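Local atomic coordinates of glycogen accumulation regulator GarA (PDB entry 6I2P), a protein that probably regulates glycogen accumulation and central carbon metabolism in Mycobacterium tuberculosis through a forkhead-associated (FHA) domain, a fold that recognises phosphothreonine. Residues Leu58-Arg63 and Gly68-Leu73; His99-Leu104 and Asn110-Gly115. All coordinates share one frame; numbering follows the deposited sequence.

Contact 1: residues Leu58-Arg63 and Gly68-Leu73. With SO4 (sulfate ion), chain K.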
loop_
_atom_site.group_PDB
_atom_site.type_symbol
_atom_site.label_atom_id
_atom_site.label_comp_id
_atom_site.label_asym_id
_atom_site.label_seq_id
_atom_site.Cartn_x
_atom_site.Cartn_y
_atom_site.Cartn_z
ATOM N N LEU C 58 22.128 -15.939 -14.844
ATOM C CA LEU C 58 22.130 -14.523 -14.525
ATOM C C LEU C 58 20.711 -14.016 -14.292
ATOM O O LEU C 58 19.802 -14.350 -15.048
ATOM C CB LEU C 58 22.815 -13.748 -15.669
ATOM C CG LEU C 58 23.144 -12.278 -15.442
ATOM C CD1 LEU C 58 24.343 -12.111 -14.506
ATOM C CD2 LEU C 58 23.432 -11.598 -16.759
ATOM N N LEU C 59 20.520 -13.235 -13.226
ATOM C CA LEU C 59 19.233 -12.617 -12.910
ATOM C C LEU C 59 19.408 -11.126 -13.132
ATOM O O LEU C 59 20.316 -10.535 -12.556
ATOM C CB LEU C 59 18.806 -12.891 -11.460
ATOM C CG LEU C 59 18.412 -14.323 -11.103
ATOM C CD1 LEU C 59 18.492 -14.526 -9.610
ATOM C CD2 LEU C 59 17.009 -14.674 -11.619
ATOM N N VAL C 60 18.596 -10.530 -14.006
ATOM C CA VAL C 60 18.709 -9.103 -14.315
ATOM C C VAL C 60 17.439 -8.380 -13.894
ATOM O O VAL C 60 16.344 -8.820 -14.250
ATOM C CB VAL C 60 19.050 -8.821 -15.814
ATOM C CG1 VAL C 60 19.469 -7.364 -16.025
ATOM C CG2 VAL C 60 20.135 -9.756 -16.336
ATOM N N VAL C 61 17.581 -7.245 -13.178
ATOM C CA VAL C 61 16.438 -6.415 -12.791
ATOM C C VAL C 61 15.977 -5.706 -14.081
ATOM O O VAL C 61 16.758 -4.989 -14.712
ATOM C CB VAL C 61 16.746 -5.422 -11.635
ATOM C CG1 VAL C 61 15.469 -4.757 -11.131
ATOM C CG2 VAL C 61 17.471 -6.111 -10.486
ATOM N N LYS C 62 14.728 -5.966 -14.489
ATOM C CA LYS C 62 14.147 -5.428 -15.717
ATOM C C LYS C 62 13.732 -3.956 -15.626
ATOM O O LYS C 62 13.937 -3.218 -16.588
ATOM C CB LYS C 62 12.965 -6.300 -16.166
ATOM C CG LYS C 62 12.968 -6.613 -17.650
ATOM C CD LYS C 62 11.639 -7.192 -18.111
ATOM C CE LYS C 62 11.743 -7.710 -19.526
ATOM N NZ LYS C 62 10.418 -8.092 -20.074
ATOM N N ARG C 63 13.139 -3.529 -14.494
ATOM C CA ARG C 63 12.665 -2.149 -14.321
ATOM C C ARG C 63 12.794 -1.610 -12.887
ATOM O O ARG C 63 13.116 -2.356 -11.964
ATOM C CB ARG C 63 11.223 -1.979 -14.848
ATOM C CG ARG C 63 10.172 -2.861 -14.176
ATOM C CD ARG C 63 8.762 -2.505 -14.623
ATOM N NE ARG C 63 8.488 -2.987 -15.975
ATOM C CZ ARG C 63 7.288 -3.000 -16.546
ATOM N NH1 ARG C 63 7.142 -3.466 -17.777
ATOM N NH2 ARG C 63 6.225 -2.555 -15.887
ATOM N N GLY C 68 18.811 -2.838 -14.515
ATOM C CA GLY C 68 20.149 -3.038 -15.053
ATOM C C GLY C 68 21.044 -3.832 -14.127
ATOM O O GLY C 68 22.001 -4.454 -14.594
ATOM N N SER C 69 20.734 -3.822 -12.805
ATOM C CA SER C 69 21.477 -4.586 -11.800
ATOM C C SER C 69 21.287 -6.063 -12.070
ATOM O O SER C 69 20.215 -6.488 -12.495
ATOM C CB SER C 69 21.019 -4.253 -10.382
ATOM O OG SER C 69 21.482 -2.969 -9.998
ATOM N N ARG C 70 22.347 -6.830 -11.879
ATOM C CA ARG C 70 22.319 -8.256 -12.146
ATOM C C ARG C 70 23.027 -9.056 -11.077
ATOM O O ARG C 70 23.819 -8.516 -10.307
ATOM C CB ARG C 70 22.844 -8.582 -13.562
ATOM C CG ARG C 70 24.250 -8.074 -13.862
ATOM C CD ARG C 70 24.441 -7.817 -15.343
ATOM N NE ARG C 70 23.571 -6.731 -15.798
ATOM C CZ ARG C 70 23.061 -6.629 -17.020
ATOM N NH1 ARG C 70 23.345 -7.538 -17.944
ATOM N NH2 ARG C 70 22.274 -5.613 -17.332
ATOM N N PHE C 71 22.712 -10.346 -11.022
ATOM C CA PHE C 71 23.252 -11.275 -10.046
ATOM C C PHE C 71 23.574 -12.581 -10.740
ATOM O O PHE C 71 22.723 -13.138 -11.443
ATOM C CB PHE C 71 22.238 -11.492 -8.903
ATOM C CG PHE C 71 21.664 -10.215 -8.331
ATOM C CD1 PHE C 71 22.340 -9.514 -7.342
ATOM C CD2 PHE C 71 20.460 -9.702 -8.804
ATOM C CE1 PHE C 71 21.816 -8.329 -6.824
ATOM C CE2 PHE C 71 19.945 -8.506 -8.297
ATOM C CZ PHE C 71 20.624 -7.830 -7.309
ATOM N N LEU C 72 24.816 -13.047 -10.578
ATOM C CA LEU C 72 25.262 -14.297 -11.180
ATOM C C LEU C 72 24.989 -15.461 -10.233
ATOM O O LEU C 72 25.357 -15.409 -9.059
ATOM C CB LEU C 72 26.754 -14.230 -11.549
ATOM C CG LEU C 72 27.298 -15.383 -12.395
ATOM C CD1 LEU C 72 27.051 -15.139 -13.892
ATOM C CD2 LEU C 72 28.789 -15.580 -12.140
ATOM N N LEU C 73 24.327 -16.501 -10.753
ATOM C CA LEU C 73 24.027 -17.731 -10.027
ATOM C C LEU C 73 25.086 -18.750 -10.455
ATOM O O LEU C 73 25.128 -19.138 -11.628
ATOM C CB LEU C 73 22.607 -18.242 -10.362
ATOM C CG LEU C 73 21.437 -17.284 -10.135
ATOM C CD1 LEU C 73 20.176 -17.808 -10.781
ATOM C CD2 LEU C 73 21.189 -17.048 -8.662
HETATM S S SO4 K . 25.453 -4.581 -10.812
HETATM O O1 SO4 K . 25.721 -5.271 -9.548
HETATM O O2 SO4 K . 24.599 -3.416 -10.562
HETATM O O3 SO4 K . 26.722 -4.148 -11.399
HETATM O O4 SO4 K . 24.786 -5.492 -11.731
#
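Leu58 opens the contact by laying CD1 alongside Leu72, CD1 to CD1 at 4.1 Å, in the antiparallel beta hairpin that strands 57-61 and 70-73 form at one margin of a sheet in the FHA sandwich. Setting CG anti to the backbone N (chi1 -170°) also brings Leu58 CD1 near Arg70 CB. Leu59 and Phe71 make the hydrogen-bonded pair, Leu59 N giving to Phe71 O at 2.8 Å and Phe71 N returning to Leu59 O. On that buried face Leu59 CD1 packs on Leu73 CD2 at 3.8 Å, both leucines also touching Ile88. Val60, back on the other face, puts CG1 over one face of the Arg70 guanidinium, near its rim, 3.6 Å from Arg70 NH2. Arg70 bends at chi3 (65°), and its NE and NH2 together grip Gly68 O, both from the same face of that carbonyl, tying the side chain back to the turn. Val61 N bonds to Ser69 O at 2.8 Å in a nearly straight line, while Val61 CG2 approaches Phe71 CE2. Val61 O then receives Gly68 N. Arg70 N points away from strand 57-61 and donates to sulfate O4 at 2.8 Å.

Contact 2: residues His99-Leu104 and Asn110-Gly115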
loop_
_atom_site.group_PDB
_atom_site.type_symbol
_atom_site.label_atom_id
_atom_site.label_comp_id
_atom_site.label_asym_id
_atom_site.label_seq_id
_atom_site.Cartn_x
_atom_site.Cartn_y
_atom_site.Cartn_z
ATOM N N HIS C 99 13.364 -14.346 1.750
ATOM C CA HIS C 99 12.262 -14.403 0.784
ATOM C C HIS C 99 12.302 -15.671 -0.042
ATOM O O HIS C 99 11.355 -16.461 -0.002
ATOM C CB HIS C 99 12.254 -13.152 -0.133
ATOM C CG HIS C 99 10.982 -12.967 -0.912
ATOM N ND1 HIS C 99 10.145 -11.890 -0.675
ATOM C CD2 HIS C 99 10.440 -13.731 -1.892
ATOM C CE1 HIS C 99 9.138 -12.020 -1.525
ATOM N NE2 HIS C 99 9.268 -13.116 -2.273
ATOM N N ALA C 100 13.406 -15.865 -0.786
ATOM C CA ALA C 100 13.564 -16.987 -1.696
ATOM C C ALA C 100 15.004 -17.498 -1.791
ATOM O O ALA C 100 15.930 -16.919 -1.219
ATOM C CB ALA C 100 13.059 -16.582 -3.087
ATOM N N GLU C 101 15.171 -18.601 -2.511
ATOM C CA GLU C 101 16.452 -19.232 -2.796
ATOM C C GLU C 101 16.443 -19.756 -4.220
ATOM O O GLU C 101 15.425 -20.256 -4.699
ATOM C CB GLU C 101 16.759 -20.377 -1.817
ATOM C CG GLU C 101 17.259 -19.896 -0.465
ATOM C CD GLU C 101 17.474 -20.956 0.594
ATOM O OE1 GLU C 101 18.039 -20.607 1.656
ATOM O OE2 GLU C 101 17.088 -22.129 0.365
ATOM N N PHE C 102 17.579 -19.618 -4.894
ATOM C CA PHE C 102 17.790 -20.114 -6.241
ATOM C C PHE C 102 18.711 -21.303 -6.078
ATOM O O PHE C 102 19.799 -21.171 -5.510
ATOM C CB PHE C 102 18.373 -19.026 -7.157
ATOM C CG PHE C 102 17.394 -17.913 -7.443
ATOM C CD1 PHE C 102 17.268 -16.832 -6.573
ATOM C CD2 PHE C 102 16.591 -17.947 -8.573
ATOM C CE1 PHE C 102 16.338 -15.818 -6.823
ATOM C CE2 PHE C 102 15.682 -16.921 -8.834
ATOM C CZ PHE C 102 15.550 -15.871 -7.952
ATOM N N ARG C 103 18.218 -22.483 -6.471
ATOM C CA ARG C 103 18.931 -23.745 -6.320
ATOM C C ARG C 103 19.349 -24.379 -7.637
ATOM O O ARG C 103 18.537 -24.495 -8.556
ATOM C CB ARG C 103 18.113 -24.733 -5.473
ATOM C CG ARG C 103 17.849 -24.224 -4.056
ATOM C CD ARG C 103 17.243 -25.281 -3.168
ATOM N NE ARG C 103 17.072 -24.791 -1.800
ATOM C CZ ARG C 103 17.425 -25.465 -0.710
ATOM N NH1 ARG C 103 17.962 -26.673 -0.814
ATOM N NH2 ARG C 103 17.242 -24.938 0.490
ATOM N N LEU C 104 20.625 -24.782 -7.721
ATOM C CA LEU C 104 21.210 -25.461 -8.875
ATOM C C LEU C 104 21.191 -26.966 -8.575
ATOM O O LEU C 104 22.024 -27.462 -7.811
ATOM C CB LEU C 104 22.639 -24.955 -9.133
ATOM N N ASN C 110 16.374 -23.583 -10.280
ATOM C CA ASN C 110 15.007 -23.459 -9.804
ATOM C C ASN C 110 14.902 -22.404 -8.709
ATOM O O ASN C 110 15.879 -22.141 -8.011
ATOM C CB ASN C 110 14.425 -24.809 -9.350
ATOM C CG ASN C 110 15.264 -25.573 -8.358
ATOM O OD1 ASN C 110 15.234 -25.306 -7.152
ATOM N ND2 ASN C 110 16.011 -26.558 -8.852
ATOM N N VAL C 111 13.736 -21.758 -8.600
ATOM C CA VAL C 111 13.473 -20.783 -7.541
ATOM C C VAL C 111 12.564 -21.447 -6.503
ATOM O O VAL C 111 11.675 -22.223 -6.859
ATOM C CB VAL C 111 12.950 -19.393 -8.033
ATOM C CG1 VAL C 111 11.600 -19.505 -8.731
ATOM C CG2 VAL C 111 12.886 -18.375 -6.889
ATOM N N VAL C 112 12.815 -21.166 -5.226
ATOM C CA VAL C 112 12.014 -21.695 -4.137
ATOM C C VAL C 112 11.722 -20.588 -3.118
ATOM O O VAL C 112 12.632 -19.865 -2.711
ATOM C CB VAL C 112 12.639 -22.981 -3.522
ATOM C CG1 VAL C 112 13.937 -22.690 -2.770
ATOM C CG2 VAL C 112 11.643 -23.719 -2.639
ATOM N N ASP C 113 10.445 -20.457 -2.717
ATOM C CA ASP C 113 10.033 -19.484 -1.712
ATOM C C ASP C 113 10.264 -20.143 -0.369
ATOM O O ASP C 113 9.774 -21.249 -0.131
ATOM C CB ASP C 113 8.567 -19.079 -1.890
ATOM C CG ASP C 113 8.147 -17.968 -0.951
ATOM O OD1 ASP C 113 7.836 -18.269 0.224
ATOM O OD2 ASP C 113 8.117 -16.800 -1.391
ATOM N N VAL C 114 11.045 -19.485 0.492
ATOM C CA VAL C 114 11.409 -20.030 1.800
ATOM C C VAL C 114 10.449 -19.570 2.930
ATOM O O VAL C 114 10.706 -19.854 4.098
ATOM C CB VAL C 114 12.909 -19.793 2.145
ATOM C CG1 VAL C 114 13.821 -20.520 1.153
ATOM C CG2 VAL C 114 13.256 -18.301 2.231
ATOM N N GLY C 115 9.341 -18.929 2.565
ATOM C CA GLY C 115 8.340 -18.464 3.520
ATOM C C GLY C 115 8.211 -16.956 3.600
ATOM O O GLY C 115 8.308 -16.381 4.685
#
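The carbonyl O of Asn110 takes the N-H of Arg103 at 2.8 Å, nearly along its C=O axis. The same antiparallel ladder continues at Glu101 and Val112, whose N-H and C=O groups bond reciprocally, and ends with Val114 N on His99 O at 3.1 Å. Phe102 and Val111 point the same way into the sandwich: chi1 of 63° sets Val111 CG1 between the backbone N and the carbonyl carbon and leaves CG2 anti to N, over one face of the Phe102 ring in a CH-pi contact, 4.0 Å from the centroid and 22° off the ring normal. On the other face of the sheet Val112 CG1 lies 3.8 Å from Glu101 CB, and the Val114 side chain crosses that of Glu101 at about a right angle, CG1 3.7 Å from Glu101 CD. Arg103 NH2 reaches back along its own strand to Glu101 OE2 in a 2.8 Å salt bridge. Asp113 OD1 accepts from Gly115 N, closing an Asx turn, while its OD2 is held by Ser116 and Thr120. His99, in a classic beta bulge opposite Ala80, directs NE2 to Gly119 O and ND1 to Ser96 N. The hairpin is part of the FHA beta sandwich.

Contact 1 closes along the chain before contact 2 opens, and the two hairpins belong to different sheets of the FHA sandwich, their centres about 16 Å apart on opposite sides of the chain's centre. They nevertheless meet in the core through Phe102: Leu59 CD1 of contact 1 touches Phe102 CZ at 3.6 Å, and Leu73 CD2 comes within 3.8 Å of Phe102 CB. Phe102 is thus where the two sheets meet through these leucines. The sulfate, probably from the crystallisation liquor, sits at the Ser69-Arg70 end of contact 1, well away from Asp113 and His99, which help hold the loop 116-119 and the start of strand 120-122 beside contact 2.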